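Local coordinates for protein formate dehydrogenase subunit beta (Desulfovibrio gigas, PDB 1H0H) that serves as the electron-transfer subunit of a periplasmic formate dehydrogenase, carrying three [4Fe-4S] clusters for the reversible two-electron oxidation of formate to carbon dioxide, at residues S1-D7 / A160-L166; A13-Q18 / K50-M54; K22-G26 / D138-R143. All blocks are in the same frame, centred on the assembly; numbering follows the deposited sequence.

Contact 1. Residues S1-D7 / A160-L166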
loop_
_atom_site.group_PDB
_atom_site.type_symbol
_atom_site.label_atom_id
_atom_site.label_comp_id
_atom_site.label_asym_id
_atom_site.label_seq_id
_atom_site.Cartn_x
_atom_site.Cartn_y
_atom_site.Cartn_z
ATOM N N SER B 1 -38.359 11.233 15.994
ATOM C CA SER B 1 -37.756 9.914 16.314
ATOM C C SER B 1 -36.841 9.490 15.168
ATOM O O SER B 1 -37.041 9.887 14.003
ATOM C CB SER B 1 -38.829 8.874 16.561
ATOM O OG SER B 1 -39.649 8.688 15.411
ATOM N N LYS B 2 -35.861 8.661 15.512
ATOM C CA LYS B 2 -34.798 8.285 14.610
ATOM C C LYS B 2 -34.924 6.916 13.973
ATOM O O LYS B 2 -35.730 6.090 14.378
ATOM C CB LYS B 2 -33.439 8.390 15.328
ATOM C CG LYS B 2 -33.216 9.746 15.969
ATOM C CD LYS B 2 -33.090 10.866 14.936
ATOM C CE LYS B 2 -32.509 12.103 15.624
ATOM N NZ LYS B 2 -32.534 13.327 14.783
ATOM N N GLY B 3 -34.114 6.716 12.938
ATOM C CA GLY B 3 -34.068 5.462 12.232
ATOM C C GLY B 3 -32.741 5.285 11.530
ATOM O O GLY B 3 -31.899 6.186 11.528
ATOM N N PHE B 4 -32.583 4.118 10.925
ATOM C CA PHE B 4 -31.399 3.749 10.180
ATOM C C PHE B 4 -31.886 3.093 8.910
ATOM O O PHE B 4 -32.936 2.422 8.887
ATOM C CB PHE B 4 -30.601 2.641 10.907
ATOM C CG PHE B 4 -29.934 3.038 12.214
ATOM C CD1 PHE B 4 -30.677 3.259 13.360
ATOM C CD2 PHE B 4 -28.528 3.092 12.311
ATOM C CE1 PHE B 4 -30.031 3.578 14.589
ATOM C CE2 PHE B 4 -27.889 3.405 13.516
ATOM C CZ PHE B 4 -28.654 3.655 14.667
ATOM N N PHE B 5 -31.121 3.256 7.846
ATOM C CA PHE B 5 -31.330 2.459 6.663
ATOM C C PHE B 5 -29.994 1.746 6.419
ATOM O O PHE B 5 -28.974 2.395 6.245
ATOM C CB PHE B 5 -31.712 3.285 5.440
ATOM C CG PHE B 5 -31.646 2.501 4.148
ATOM C CD1 PHE B 5 -32.224 1.243 4.055
ATOM C CD2 PHE B 5 -30.970 3.001 3.048
ATOM C CE1 PHE B 5 -32.167 0.501 2.860
ATOM C CE2 PHE B 5 -30.894 2.266 1.860
ATOM C CZ PHE B 5 -31.507 1.009 1.775
ATOM N N VAL B 6 -30.008 0.419 6.442
ATOM C CA VAL B 6 -28.795 -0.347 6.173
ATOM C C VAL B 6 -28.903 -1.011 4.801
ATOM O O VAL B 6 -29.706 -1.923 4.593
ATOM C CB VAL B 6 -28.567 -1.412 7.255
ATOM C CG1 VAL B 6 -27.212 -2.081 7.068
ATOM C CG2 VAL B 6 -28.707 -0.807 8.674
ATOM N N ASP B 7 -28.113 -0.538 3.847
ATOM C CA ASP B 7 -28.166 -1.084 2.505
ATOM C C ASP B 7 -27.076 -2.137 2.389
ATOM O O ASP B 7 -25.930 -1.788 2.118
ATOM C CB ASP B 7 -27.957 0.042 1.491
ATOM C CG ASP B 7 -28.061 -0.419 0.068
ATOM O OD1 ASP B 7 -28.193 -1.637 -0.174
ATOM O OD2 ASP B 7 -28.010 0.379 -0.890
ATOM N N ALA B 160 -23.329 2.204 3.215
ATOM C CA ALA B 160 -24.233 1.109 3.576
ATOM C C ALA B 160 -25.044 1.510 4.821
ATOM O O ALA B 160 -26.251 1.245 4.911
ATOM C CB ALA B 160 -23.464 -0.147 3.828
ATOM N N MET B 161 -24.383 2.146 5.781
ATOM C CA MET B 161 -25.060 2.587 7.008
ATOM C C MET B 161 -25.526 4.008 6.824
ATOM O O MET B 161 -24.765 4.855 6.363
ATOM C CB MET B 161 -24.128 2.540 8.230
ATOM C CG MET B 161 -23.674 1.160 8.673
ATOM S SD MET B 161 -25.047 0.103 9.198
ATOM C CE MET B 161 -25.742 1.075 10.627
ATOM N N ASN B 162 -26.779 4.271 7.189
ATOM C CA ASN B 162 -27.341 5.614 7.139
ATOM C C ASN B 162 -28.182 5.823 8.372
ATOM O O ASN B 162 -28.803 4.891 8.848
ATOM C CB ASN B 162 -28.218 5.775 5.907
ATOM C CG ASN B 162 -27.472 5.476 4.634
ATOM O OD1 ASN B 162 -26.933 6.385 4.019
ATOM N ND2 ASN B 162 -27.431 4.199 4.229
ATOM N N PHE B 163 -28.248 7.057 8.850
ATOM C CA PHE B 163 -28.997 7.396 10.052
ATOM C C PHE B 163 -29.689 8.734 9.897
ATOM O O PHE B 163 -29.162 9.662 9.253
ATOM C CB PHE B 163 -28.050 7.460 11.257
ATOM C CG PHE B 163 -28.686 7.983 12.519
ATOM C CD1 PHE B 163 -29.322 7.125 13.401
ATOM C CD2 PHE B 163 -28.627 9.330 12.842
ATOM C CE1 PHE B 163 -29.900 7.598 14.571
ATOM C CE2 PHE B 163 -29.202 9.802 14.008
ATOM C CZ PHE B 163 -29.829 8.937 14.875
ATOM N N GLY B 164 -30.879 8.854 10.476
ATOM C CA GLY B 164 -31.576 10.131 10.476
ATOM C C GLY B 164 -32.962 10.025 11.099
ATOM O O GLY B 164 -33.238 9.143 11.891
ATOM N N ASP B 165 -33.843 10.958 10.762
ATOM C CA ASP B 165 -35.219 10.871 11.230
ATOM C C ASP B 165 -35.825 9.648 10.571
ATOM O O ASP B 165 -35.498 9.317 9.431
ATOM C CB ASP B 165 -35.986 12.131 10.886
ATOM C CG ASP B 165 -35.463 13.322 11.634
ATOM O OD1 ASP B 165 -34.878 13.119 12.720
ATOM O OD2 ASP B 165 -35.572 14.489 11.220
ATOM N N LEU B 166 -36.687 8.967 11.305
ATOM C CA LEU B 166 -37.304 7.742 10.819
ATOM C C LEU B 166 -37.954 7.849 9.446
ATOM O O LEU B 166 -37.713 7.014 8.577
ATOM C CB LEU B 166 -38.342 7.227 11.825
ATOM C CG LEU B 166 -38.923 5.862 11.458
ATOM C CD1 LEU B 166 -37.798 4.808 11.352
ATOM C CD2 LEU B 166 -39.972 5.429 12.480
#

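Contact 2. Residues A13-Q18 / K50-M54. With SF4 (iron/sulfur cluster), chain L.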
loop_
_atom_site.group_PDB
_atom_site.type_symbol
_atom_site.label_atom_id
_atom_site.label_comp_id
_atom_site.label_asym_id
_atom_site.label_seq_id
_atom_site.Cartn_x
_atom_site.Cartn_y
_atom_site.Cartn_z
ATOM N N ALA B 13 -18.082 -5.478 4.094
ATOM C CA ALA B 13 -17.649 -6.237 5.256
ATOM C C ALA B 13 -16.246 -5.777 5.706
ATOM O O ALA B 13 -15.407 -6.579 6.136
ATOM C CB ALA B 13 -17.718 -7.751 4.981
ATOM N N CYS B 14 -16.011 -4.465 5.610
ATOM C CA CYS B 14 -14.735 -3.880 6.038
ATOM C C CYS B 14 -14.592 -4.005 7.567
ATOM O O CYS B 14 -13.510 -3.853 8.127
ATOM C CB CYS B 14 -14.676 -2.404 5.595
ATOM S SG CYS B 14 -15.595 -1.209 6.565
ATOM N N ARG B 15 -15.705 -4.307 8.228
ATOM C CA ARG B 15 -15.754 -4.422 9.695
ATOM C C ARG B 15 -15.410 -3.139 10.486
ATOM O O ARG B 15 -15.197 -3.143 11.701
ATOM C CB ARG B 15 -15.103 -5.712 10.199
ATOM C CG ARG B 15 -16.030 -6.906 9.918
ATOM C CD ARG B 15 -15.685 -8.165 10.692
ATOM N NE ARG B 15 -14.588 -8.871 10.044
ATOM C CZ ARG B 15 -14.358 -10.151 10.196
ATOM N NH1 ARG B 15 -15.157 -10.875 11.007
ATOM N NH2 ARG B 15 -13.327 -10.714 9.564
ATOM N N GLY B 16 -15.389 -2.014 9.790
ATOM C CA GLY B 16 -15.247 -0.732 10.469
ATOM C C GLY B 16 -16.339 -0.499 11.539
ATOM O O GLY B 16 -16.024 -0.078 12.650
ATOM N N CYS B 17 -17.601 -0.784 11.200
ATOM C CA CYS B 17 -18.715 -0.604 12.136
ATOM C C CYS B 17 -18.570 -1.492 13.388
ATOM O O CYS B 17 -18.812 -1.038 14.523
ATOM C CB CYS B 17 -20.074 -0.901 11.445
ATOM S SG CYS B 17 -20.161 -2.519 10.639
ATOM N N GLN B 18 -18.194 -2.747 13.178
ATOM C CA GLN B 18 -18.050 -3.701 14.285
ATOM C C GLN B 18 -17.037 -3.192 15.284
ATOM O O GLN B 18 -17.321 -3.134 16.480
ATOM C CB GLN B 18 -17.671 -5.098 13.764
ATOM C CG GLN B 18 -17.507 -6.170 14.817
ATOM C CD GLN B 18 -17.343 -7.563 14.229
ATOM O OE1 GLN B 18 -18.108 -7.991 13.351
ATOM N NE2 GLN B 18 -16.346 -8.259 14.700
ATOM N N LYS B 50 -22.647 -4.987 17.572
ATOM C CA LYS B 50 -22.664 -4.807 16.125
ATOM C C LYS B 50 -21.831 -5.954 15.620
ATOM O O LYS B 50 -20.688 -6.144 16.053
ATOM C CB LYS B 50 -22.069 -3.434 15.763
ATOM C CG LYS B 50 -22.103 -3.069 14.270
ATOM C CD LYS B 50 -23.557 -2.965 13.736
ATOM C CE LYS B 50 -23.610 -2.184 12.442
ATOM N NZ LYS B 50 -24.944 -2.251 11.713
ATOM N N LEU B 51 -22.441 -6.771 14.771
ATOM C CA LEU B 51 -21.773 -7.951 14.283
ATOM C C LEU B 51 -21.932 -8.117 12.781
ATOM O O LEU B 51 -23.043 -8.277 12.274
ATOM C CB LEU B 51 -22.344 -9.175 15.006
ATOM C CG LEU B 51 -21.602 -10.449 14.646
ATOM C CD1 LEU B 51 -20.200 -10.432 15.209
ATOM C CD2 LEU B 51 -22.389 -11.662 15.142
ATOM N N VAL B 52 -20.818 -8.076 12.057
ATOM C CA VAL B 52 -20.905 -8.259 10.615
ATOM C C VAL B 52 -20.991 -9.741 10.274
ATOM O O VAL B 52 -20.023 -10.504 10.403
ATOM C CB VAL B 52 -19.754 -7.549 9.844
ATOM C CG1 VAL B 52 -19.881 -7.825 8.363
ATOM C CG2 VAL B 52 -19.789 -6.027 10.122
ATOM N N ARG B 53 -22.183 -10.155 9.867
ATOM C CA ARG B 53 -22.411 -11.539 9.535
ATOM C C ARG B 53 -22.034 -11.729 8.084
ATOM O O ARG B 53 -22.195 -10.816 7.282
ATOM C CB ARG B 53 -23.869 -11.888 9.792
ATOM C CG ARG B 53 -24.259 -11.870 11.253
ATOM C CD ARG B 53 -25.713 -12.252 11.485
ATOM N NE ARG B 53 -26.170 -12.025 12.853
ATOM C CZ ARG B 53 -25.877 -12.824 13.872
ATOM N NH1 ARG B 53 -25.102 -13.893 13.689
ATOM N NH2 ARG B 53 -26.352 -12.557 15.071
ATOM N N MET B 54 -21.485 -12.890 7.752
ATOM C CA MET B 54 -20.968 -13.111 6.406
ATOM C C MET B 54 -21.332 -14.516 5.967
ATOM O O MET B 54 -20.995 -15.499 6.662
ATOM C CB MET B 54 -19.438 -12.909 6.366
ATOM C CG MET B 54 -18.930 -11.556 6.916
ATOM S SD MET B 54 -17.104 -11.520 7.244
ATOM C CE MET B 54 -16.427 -11.477 5.554
HETATM FE FE1 SF4 L . -20.217 -0.187 6.342
HETATM FE FE2 SF4 L . -19.977 -1.981 8.442
HETATM FE FE3 SF4 L . -20.369 -2.918 5.878
HETATM FE FE4 SF4 L . -17.921 -1.676 6.581
HETATM S S1 SF4 L . -18.747 -3.613 7.395
HETATM S S2 SF4 L . -19.193 -1.371 4.636
HETATM S S3 SF4 L . -18.725 -0.148 8.124
HETATM S S4 SF4 L . -21.842 -1.597 7.178
HETATM O O HOH W 1 -17.870 -10.411 12.053
HETATM O O HOH W 2 -19.110 -4.813 17.901
#

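Contact 3. Residues K22-G26 / D138-R143. With SF4 (iron/sulfur cluster), chain M.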
loop_
_atom_site.group_PDB
_atom_site.type_symbol
_atom_site.label_atom_id
_atom_site.label_comp_id
_atom_site.label_asym_id
_atom_site.label_seq_id
_atom_site.Cartn_x
_atom_site.Cartn_y
_atom_site.Cartn_z
ATOM N N LYS B 22 -17.365 -1.015 19.250
ATOM C CA LYS B 22 -16.602 -1.388 20.434
ATOM C C LYS B 22 -15.742 -0.226 20.950
ATOM O O LYS B 22 -15.666 0.024 22.164
ATOM C CB LYS B 22 -15.729 -2.644 20.188
ATOM C CG LYS B 22 -16.546 -3.923 19.900
ATOM C CD LYS B 22 -15.917 -5.197 20.430
ATOM C CE LYS B 22 -16.902 -6.391 20.340
ATOM N NZ LYS B 22 -16.404 -7.598 21.078
ATOM N N GLN B 23 -15.105 0.491 20.026
ATOM C CA GLN B 23 -14.245 1.608 20.391
ATOM C C GLN B 23 -15.027 2.699 21.112
ATOM O O GLN B 23 -14.565 3.214 22.138
ATOM C CB GLN B 23 -13.522 2.205 19.158
ATOM C CG GLN B 23 -12.250 3.024 19.532
ATOM C CD GLN B 23 -12.514 4.477 19.930
ATOM O OE1 GLN B 23 -11.685 5.109 20.605
ATOM N NE2 GLN B 23 -13.632 5.009 19.499
ATOM N N TRP B 24 -16.204 3.046 20.596
ATOM C CA TRP B 24 -16.996 4.082 21.230
ATOM C C TRP B 24 -17.488 3.660 22.607
ATOM O O TRP B 24 -17.394 4.418 23.559
ATOM C CB TRP B 24 -18.194 4.522 20.390
ATOM C CG TRP B 24 -18.932 5.647 21.089
ATOM C CD1 TRP B 24 -20.166 5.607 21.642
ATOM C CD2 TRP B 24 -18.417 6.948 21.352
ATOM N NE1 TRP B 24 -20.476 6.826 22.212
ATOM C CE2 TRP B 24 -19.410 7.664 22.053
ATOM C CE3 TRP B 24 -17.217 7.606 21.026
ATOM C CZ2 TRP B 24 -19.239 8.982 22.451
ATOM C CZ3 TRP B 24 -17.043 8.923 21.424
ATOM C CH2 TRP B 24 -18.050 9.598 22.121
ATOM N N HIS B 25 -17.983 2.440 22.718
ATOM C CA HIS B 25 -18.564 2.014 23.986
ATOM C C HIS B 25 -17.569 1.429 24.982
ATOM O O HIS B 25 -17.941 1.139 26.119
ATOM C CB HIS B 25 -19.677 0.999 23.722
ATOM C CG HIS B 25 -20.784 1.531 22.877
ATOM N ND1 HIS B 25 -20.677 1.668 21.504
ATOM C CD2 HIS B 25 -22.011 1.998 23.217
ATOM C CE1 HIS B 25 -21.820 2.143 21.031
ATOM N NE2 HIS B 25 -22.635 2.373 22.056
ATOM N N GLY B 26 -16.314 1.224 24.565
ATOM C CA GLY B 26 -15.370 0.567 25.440
ATOM C C GLY B 26 -15.628 -0.920 25.635
ATOM O O GLY B 26 -15.319 -1.468 26.692
ATOM N N ASP B 138 -27.108 0.507 21.890
ATOM C CA ASP B 138 -27.840 1.586 22.546
ATOM C C ASP B 138 -28.108 2.767 21.607
ATOM O O ASP B 138 -28.316 3.906 22.052
ATOM C CB ASP B 138 -27.134 2.041 23.825
ATOM C CG ASP B 138 -25.821 2.773 23.565
ATOM O OD1 ASP B 138 -25.385 2.863 22.404
ATOM O OD2 ASP B 138 -25.158 3.270 24.505
ATOM N N MET B 139 -28.096 2.477 20.311
ATOM C CA MET B 139 -28.285 3.500 19.277
ATOM C C MET B 139 -27.279 4.647 19.454
ATOM O O MET B 139 -27.524 5.755 18.986
ATOM C CB MET B 139 -29.741 4.053 19.327
ATOM C CG MET B 139 -30.272 4.603 18.006
ATOM S SD MET B 139 -31.866 5.505 18.056
ATOM C CE MET B 139 -33.048 4.237 17.720
ATOM N N CYS B 140 -26.165 4.393 20.128
ATOM C CA CYS B 140 -25.238 5.467 20.445
ATOM C C CYS B 140 -26.018 6.672 20.997
ATOM O O CYS B 140 -25.847 7.829 20.545
ATOM C CB CYS B 140 -24.432 5.865 19.184
ATOM S SG CYS B 140 -23.137 4.706 18.740
ATOM N N ILE B 141 -26.878 6.410 21.985
ATOM C CA ILE B 141 -27.732 7.442 22.524
ATOM C C ILE B 141 -26.978 8.726 22.913
ATOM O O ILE B 141 -27.458 9.830 22.650
ATOM C CB ILE B 141 -28.614 6.883 23.690
ATOM C CG1 ILE B 141 -29.663 7.916 24.128
ATOM C CG2 ILE B 141 -27.771 6.509 24.859
ATOM C CD1 ILE B 141 -30.579 8.350 23.030
ATOM N N ASP B 142 -25.810 8.589 23.540
ATOM C CA ASP B 142 -25.021 9.750 23.900
ATOM C C ASP B 142 -24.546 10.589 22.715
ATOM O O ASP B 142 -24.579 11.827 22.778
ATOM C CB ASP B 142 -23.817 9.379 24.769
ATOM C CG ASP B 142 -22.942 8.324 24.144
ATOM O OD1 ASP B 142 -23.430 7.496 23.316
ATOM O OD2 ASP B 142 -21.739 8.220 24.461
ATOM N N ARG B 143 -24.098 9.934 21.650
ATOM C CA ARG B 143 -23.679 10.662 20.458
ATOM C C ARG B 143 -24.854 11.379 19.782
ATOM O O ARG B 143 -24.732 12.540 19.395
ATOM C CB ARG B 143 -23.057 9.698 19.436
ATOM C CG ARG B 143 -21.740 9.082 19.883
ATOM C CD ARG B 143 -21.150 8.074 18.894
ATOM N NE ARG B 143 -20.650 8.731 17.700
ATOM C CZ ARG B 143 -19.422 9.252 17.582
ATOM N NH1 ARG B 143 -18.551 9.198 18.583
ATOM N NH2 ARG B 143 -19.050 9.821 16.440
HETATM FE FE1 SF4 M . -24.101 2.704 18.192
HETATM FE FE2 SF4 M . -24.081 1.272 15.846
HETATM FE FE3 SF4 M . -25.774 0.551 17.916
HETATM FE FE4 SF4 M . -23.055 0.156 18.119
HETATM S S1 SF4 M . -24.519 -0.775 16.577
HETATM S S2 SF4 M . -24.493 1.035 19.676
HETATM S S3 SF4 M . -22.190 1.869 17.021
HETATM S S4 SF4 M . -25.909 2.542 16.844
HETATM O O HOH W 3 -19.194 6.385 25.437
#

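Contact 1. Residues S1-D7 / A160-L166
The ring of Phe4 receives Phe163 CD1 over the centre of one face, and the two rings form a T-shaped (edge-to-face) stack, centroids 5.1 Å apart and planes at 73°. Phe163 supplies the edge, with Phe4 CE1 close to its plane, while Lys2 lays CB and CG against Phe163 CZ. The pair sits on an antiparallel two-strand ladder of the ferredoxin-like fold, which joins the N-terminal strand 2-7 to strand 161-163, more than 150 residues further along.

Phe4 with Phe163 and Val6 with Met161 are non-hydrogen-bonded pairs on the same face, the one turned to helix 151-155 and the clusters. Met161 is bent at chi2 and chi3, both near -60°, which folds its thioether across toward strand 2-7: SD lies 3.7 Å from Val6 CG1, and CE meets Phe4 CD2. The flexible thioether can follow both the valine branches and the Phe4 ring, and apolar groups suit the surroundings of Phe4, which touches one cluster, and Met161, which touches another.

The other face carries Phe5 and Asn162, lying side by side against helix 166-180. Gly3 and Gly164 form a hydrogen-bonded pair where the second strand turns a corner, Gly3 N donating to Gly164 O and Gly164 N to Gly3 O. At the outer end Lys2 NZ makes a salt bridge of 3.1 Å to Asp165 OD1 in the conformer described; Asp165 is also modelled in a second position, so the bridge is tentative. Asn162 ND2, also bonded to Gly159 O, donates to Phe5 O at 3.1 Å, with that oxygen lying in its amide plane.

Contact 2. Residues A13-Q18 / K50-M54
With CG anti to its backbone N (chi1 -180°) and the chain extended beyond it, Gln18 reaches from helix 16-25 to strand 51-59, where OE1 accepts the backbone N-H of Val52 at 3.0 Å; NE2 is held by Asn40 O. The bond to Val52 is nearly straight, 169° at the hydrogen, and lies in the carbonyl plane of Gln18. The Val52 rotamer (chi1 178°) points CG1 at Ala13 CB and brings CG2 within 3.6 Å of Cys17 SG and close to a cluster sulfide, S1. A beta-branched residue suits a place where one strand residue reaches the loop at two points.

The loop is part of the CxxCxxCxxxC motif of a ferredoxin-type [4Fe-4S] site, whose last cysteine, Cys21, goes to a second cluster. Cys14 SG binds iron FE4 at 2.4 Å and Cys17 SG binds FE2 at 2.3 Å; Cys11 and Cys156 complete this cluster. Gly16 N donates to Cys14 SG, and its lack of a side chain suits the tight space beside that sulfur.

Arg15 lays CG on Val52 CB and turns one guanidinium face to Met54 SD, while NE and NH2 form salt bridges with an acidic side chain of another protein chain. Lys50 runs past Cys17 CB, its ammonium held by Pro69 O and Gln71 OE1. One water accepts from Arg15 NH1 and lies within bonding distance of Gln18 OE1 and Val52 O; a second bridges Gln18 O and Lys50 O. The N-H donated to the Cys14 thiolate would probably ease its negative charge, while apolar Val52 and Ala13 lower the polarity beside the cluster; both probably influence its potential.

Contact 3. Residues K22-G26 / D138-R143
This contact belongs to a ferredoxin-type [4Fe-4S] site, where the C-terminal end of helix 16-25 meets the cysteine loop that leads into helix 141-144. Cys140 SG binds iron FE1 at 2.3 Å, with Cys21, Cys137 and Cys152 as the other ligands. Beside that sulfur lies His25, whose CE1 is 3.7 Å from it and closer still to sulfide S2. Its NE2 donates to Asp138 OD1 at 2.8 Å; the carboxylate oxygen lies near the ring plane, but the histidine approaches from above the carboxylate plane. ND1 is bonded to Cys21 O, so both ring nitrogens are held and the imidazole rotation is fixed. Asp138 OD1 also takes a weak hydrogen bond from Cys140 N, which ties the loop to the histidine.

Trp24, its chi1 of -177° swinging the indole clear of the backbone N, reaches across to helix 141-144 and sets CD1 over the centre of one imidazole face. Its NE1 donates to Asp142 OD2 at 2.9 Å on the syn side, a bent bond, and makes a longer, weak one to OD1. A large flat residue suits the place, for Arg143 passes over one indole face: CD makes a CH-pi contact 3.6 Å from the five-membered ring centroid, and the guanidinium forms a cation-pi contact with the six-membered ring. That guanidinium stands nearly upright, 83° from the indole plane, with NE on Arg149 O and NH2 in a salt bridge to an acidic side chain of another protein chain. On the far indole face, a water bridges Trp24 O and Asp142 OD2, each at 3.3 Å.

Contact 2 is wholly buried, whereas contacts 1 and 3 are only partly so. Contacts 2 and 3 draw on successive parts of helix 16-25; contact 2 holds two cysteine ligands of one cluster and contact 3 one ligand of another. Both also lie within reach of another protein chain, which contact 1 is not. Contact 1 is chiefly a backbone ladder with aromatic and thioether packing; contact 2 relies on an amide, a branched valine and waters, contact 3 on charged groups around an indole and an imidazole. Contact 1 touches both others: Met161 SD lies 3.4 Å from Lys50 NZ of contact 2, and Phe4 CE1 packs on Met139 CG from segment 138-143.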